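Local coordinates for 6b protein (Agrobacterium vitis, PDB 3AQ2), which disturbs plant cell proliferation, probably by acting on the host miRNA machinery through a fold of the ADP-ribosylation toxin type, at residues A[32-35]-A[36-40]; A[158-162]-A[163-167]. One frame throughout, in Å; residues are numbered along the deposited sequence.

Interaction 1. Residues A[32-35]-A[36-40]; sequences TDFR and STLSQ
Phe-34 and Leu-38 make the apolar part of this contact, one turn apart at the C-terminal end of helix 20-38. CD1 of Leu-38 lies over one face of the Phe-34 ring in a CH-pi contact, 3.5 Å from the ring centroid and 15° off the normal. CG of Phe-34 is anti to the backbone N (chi1 -172°), which brings a ring face against this methyl. Trp-9 meets the same ring edge-to-face.

Hydrogen bonds form the second group. The carbonyl O of Thr-32 accepts two from Ser-36, through N and through OG at 2.8 Å. They arrive from opposite faces of the carbonyl plane. Thr-37 N bonds to Asp-33 O. Ser-39, the first residue past the helix, has positive phi, and its N still reaches Arg-35 O at 3.0 Å.

The third group surrounds charged side chains. Arg-35, bent at chi2 and chi3, reaches forward past the helix end, and CB of Gln-40 sits 3.4 Å above one face of its guanidinium. NH1 forms a salt bridge to Asp-62. Asp-33 OD2 makes a salt bridge to Arg-12, and OD1 is hydrogen-bonded to Gln-29. The guanidinium charge probably suits the partly negative C-terminal helix end, and Asp-62 balances it further.

Interaction 2. Residues A[158-162]-A[163-167]; sequences WYARQ and GNYVE
Ala-160 and Tyr-165 face each other across a type I' beta turn that runs from Gln-162 to Tyr-165. The turn leads the chain out of strand 154-161, the middle strand of an antiparallel three-stranded sheet.

The tight part is apolar. CB of Ala-160 lies over one face of the Tyr-165 ring in a CH-pi contact, 3.9 Å from the centroid and 29° off the normal. The methyl is displaced toward the CG-CD1 side, and CD1 is its nearest ring atom at 3.5 Å. CG of Tyr-165 is anti to its carbonyl carbon (chi1 -74°), and this brings a ring face against the Ala-160 methyl. Ile-146 and Val-94, from the two flanking strands, also touch the Tyr-165 side chain. Its hydroxyl bonds to Ser-115 O at the end of helix 105-115 and to Ser-88 OG, so the hydroxyl is tied down beyond the apolar contact.

The solvent side is looser. Asn-164 is exposed at the turn, and its side chain touches Ala-90. Gly-163 and Asn-164 both have positive phi, as a type I' turn requires. The Gln-162 side chain takes no part in the ring contact and touches Phe-187 and Leu-189. The carbonyl O of Gln-162 instead lies at the ring edge, near the ring plane, 3.5 Å from Tyr-165 CD1.

How the interactions relate
From the N terminus, the chain first reaches interaction 1, at the C-terminal end of helix 20-38. There the contact closes the last turn and the exit toward strand 41-43. Side chains and backbone also join it to the N-terminal segment and to residues 61-62. Much later, interaction 2 closes the turn that follows strand 154-161. It ties the three-stranded antiparallel sheet to the end of helix 105-115. The two contacts are in series and neither nest nor cross. The centres of interactions 1 and 2 are about 26 Å apart. Their nearest atoms are about 14 Å apart, so they do not touch. Each is a local closure where a regular element ends, one a helix and the other a strand.

Interaction 1. Residues A[32-35]-A[36-40]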
# COMPACT_ATOMS: atom_id res chain seq x y z
N THR A 32 -7.31 5.88 11.96
CA THR A 32 -7.51 5.98 13.41
C THR A 32 -8.14 4.71 13.98
O THR A 32 -7.70 4.22 15.03
CB THR A 32 -8.35 7.22 13.79
OG1 THR A 32 -7.69 8.40 13.31
CG2 THR A 32 -8.52 7.32 15.30
N ASP A 33 -9.16 4.18 13.29
CA ASP A 33 -9.89 2.98 13.76
C ASP A 33 -9.00 1.74 13.74
O ASP A 33 -9.11 0.87 14.61
CB ASP A 33 -11.12 2.70 12.90
CG ASP A 33 -12.24 3.72 13.11
OD1 ASP A 33 -12.16 4.56 14.04
OD2 ASP A 33 -13.21 3.67 12.33
N PHE A 34 -8.15 1.66 12.72
CA PHE A 34 -7.16 0.59 12.59
C PHE A 34 -6.18 0.61 13.77
O PHE A 34 -5.99 -0.40 14.45
CB PHE A 34 -6.43 0.76 11.25
CG PHE A 34 -5.53 -0.37 10.88
CD1 PHE A 34 -5.98 -1.39 10.06
CD2 PHE A 34 -4.20 -0.40 11.31
CE1 PHE A 34 -5.14 -2.43 9.68
CE2 PHE A 34 -3.35 -1.44 10.94
CZ PHE A 34 -3.82 -2.47 10.12
N ARG A 35 -5.57 1.77 14.01
CA ARG A 35 -4.63 1.96 15.12
C ARG A 35 -5.29 1.69 16.47
O ARG A 35 -4.69 1.04 17.33
CB ARG A 35 -4.03 3.38 15.08
CG ARG A 35 -3.37 3.84 16.41
CD ARG A 35 -1.98 3.25 16.63
NE ARG A 35 -1.68 2.97 18.04
CZ ARG A 35 -1.35 3.88 18.96
NH1 ARG A 35 -1.28 5.17 18.66
NH2 ARG A 35 -1.10 3.49 20.21
N SER A 36 -6.52 2.17 16.64
CA SER A 36 -7.23 2.05 17.91
C SER A 36 -7.45 0.59 18.30
O SER A 36 -7.29 0.21 19.47
CB SER A 36 -8.57 2.79 17.87
OG SER A 36 -8.39 4.19 17.75
N THR A 37 -7.79 -0.24 17.31
CA THR A 37 -8.17 -1.62 17.57
C THR A 37 -7.00 -2.59 17.54
O THR A 37 -7.08 -3.66 18.15
CB THR A 37 -9.23 -2.12 16.57
OG1 THR A 37 -8.70 -2.05 15.24
CG2 THR A 37 -10.51 -1.29 16.66
N LEU A 38 -5.93 -2.22 16.84
CA LEU A 38 -4.81 -3.16 16.60
C LEU A 38 -3.46 -2.79 17.25
O LEU A 38 -2.52 -3.59 17.21
CB LEU A 38 -4.62 -3.38 15.10
CG LEU A 38 -5.81 -3.91 14.28
CD1 LEU A 38 -5.43 -3.99 12.81
CD2 LEU A 38 -6.27 -5.27 14.75
N SER A 39 -3.39 -1.59 17.82
CA SER A 39 -2.20 -1.05 18.51
C SER A 39 -1.17 -0.43 17.57
O SER A 39 -1.29 -0.51 16.35
CB SER A 39 -1.53 -2.10 19.41
OG SER A 39 -0.50 -2.78 18.72
N GLN A 40 -0.14 0.17 18.17
CA GLN A 40 0.96 0.82 17.45
C GLN A 40 1.89 -0.16 16.76
O GLN A 40 2.63 0.22 15.85
CB GLN A 40 1.76 1.73 18.40
CG GLN A 40 2.61 1.00 19.44
CD GLN A 40 1.92 0.83 20.79
OE1 GLN A 40 2.56 0.98 21.84
NE2 GLN A 40 0.63 0.53 20.78

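Interaction 2. Residues A[158-162]-A[163-167]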
# COMPACT_ATOMS: atom_id res chain seq x y z
N TRP A 158 8.42 8.11 -1.34
CA TRP A 158 8.23 6.84 -2.04
C TRP A 158 8.97 5.76 -1.27
O TRP A 158 10.08 6.00 -0.76
CB TRP A 158 8.79 6.94 -3.47
CG TRP A 158 7.88 7.73 -4.34
CD1 TRP A 158 7.75 9.10 -4.39
CD2 TRP A 158 6.89 7.20 -5.22
NE1 TRP A 158 6.76 9.44 -5.28
CE2 TRP A 158 6.22 8.29 -5.80
CE3 TRP A 158 6.51 5.90 -5.58
CZ2 TRP A 158 5.17 8.13 -6.73
CZ3 TRP A 158 5.48 5.73 -6.52
CH2 TRP A 158 4.82 6.85 -7.08
N TYR A 159 8.35 4.59 -1.19
CA TYR A 159 8.84 3.51 -0.32
C TYR A 159 8.80 2.20 -1.07
O TYR A 159 7.95 2.01 -1.93
CB TYR A 159 7.97 3.37 0.93
CG TYR A 159 7.88 4.64 1.75
CD1 TYR A 159 6.97 5.64 1.41
CD2 TYR A 159 8.70 4.83 2.86
CE1 TYR A 159 6.88 6.82 2.15
CE2 TYR A 159 8.61 6.02 3.61
CZ TYR A 159 7.70 6.99 3.25
OH TYR A 159 7.62 8.15 4.00
N ALA A 160 9.71 1.30 -0.74
CA ALA A 160 9.68 -0.02 -1.35
C ALA A 160 9.92 -1.10 -0.32
O ALA A 160 10.82 -0.97 0.52
CB ALA A 160 10.73 -0.11 -2.44
N ARG A 161 9.09 -2.15 -0.39
CA ARG A 161 9.30 -3.40 0.32
C ARG A 161 9.97 -4.36 -0.65
O ARG A 161 9.41 -4.69 -1.71
CB ARG A 161 7.97 -3.98 0.78
CG ARG A 161 8.08 -5.26 1.59
CD ARG A 161 6.67 -5.82 1.86
NE ARG A 161 6.71 -7.01 2.71
CZ ARG A 161 7.02 -8.23 2.26
NH1 ARG A 161 7.33 -8.42 0.98
NH2 ARG A 161 7.02 -9.27 3.10
N GLN A 162 11.18 -4.82 -0.30
CA GLN A 162 11.95 -5.71 -1.17
C GLN A 162 12.19 -5.10 -2.57
O GLN A 162 12.30 -3.88 -2.69
CB GLN A 162 11.32 -7.11 -1.20
CG GLN A 162 11.32 -7.77 0.19
CD GLN A 162 12.73 -8.07 0.70
OE1 GLN A 162 13.24 -7.40 1.61
NE2 GLN A 162 13.37 -9.07 0.11
N GLY A 163 12.30 -5.92 -3.61
CA GLY A 163 12.50 -5.40 -4.97
C GLY A 163 13.90 -4.88 -5.30
O GLY A 163 14.09 -4.25 -6.35
N ASN A 164 14.89 -5.13 -4.44
CA ASN A 164 16.29 -4.73 -4.74
C ASN A 164 16.51 -3.20 -4.91
O ASN A 164 17.49 -2.77 -5.54
CB ASN A 164 16.82 -5.46 -5.99
CG ASN A 164 16.97 -6.97 -5.80
OD1 ASN A 164 17.24 -7.46 -4.70
ND2 ASN A 164 16.81 -7.70 -6.89
N TYR A 165 15.61 -2.41 -4.35
CA TYR A 165 15.78 -0.97 -4.26
C TYR A 165 16.85 -0.61 -3.24
O TYR A 165 17.16 -1.42 -2.36
CB TYR A 165 14.45 -0.33 -3.82
CG TYR A 165 13.43 -0.30 -4.92
CD1 TYR A 165 12.59 -1.39 -5.15
CD2 TYR A 165 13.32 0.82 -5.75
CE1 TYR A 165 11.65 -1.36 -6.17
CE2 TYR A 165 12.38 0.86 -6.77
CZ TYR A 165 11.56 -0.24 -6.98
OH TYR A 165 10.64 -0.19 -8.00
N VAL A 166 17.39 0.59 -3.38
CA VAL A 166 18.36 1.14 -2.44
C VAL A 166 17.69 2.25 -1.61
O VAL A 166 16.91 3.03 -2.15
CB VAL A 166 19.59 1.70 -3.20
CG1 VAL A 166 20.58 2.33 -2.24
CG2 VAL A 166 20.25 0.58 -4.01
N GLU A 167 18.00 2.30 -0.32
CA GLU A 167 17.42 3.32 0.56
C GLU A 167 17.91 4.72 0.21
O GLU A 167 19.07 4.90 -0.17
CB GLU A 167 17.70 2.98 2.03
CG GLU A 167 16.97 3.88 3.04
CD GLU A 167 17.01 3.33 4.46
OE1 GLU A 167 17.76 2.37 4.73
OE2 GLU A 167 16.28 3.88 5.32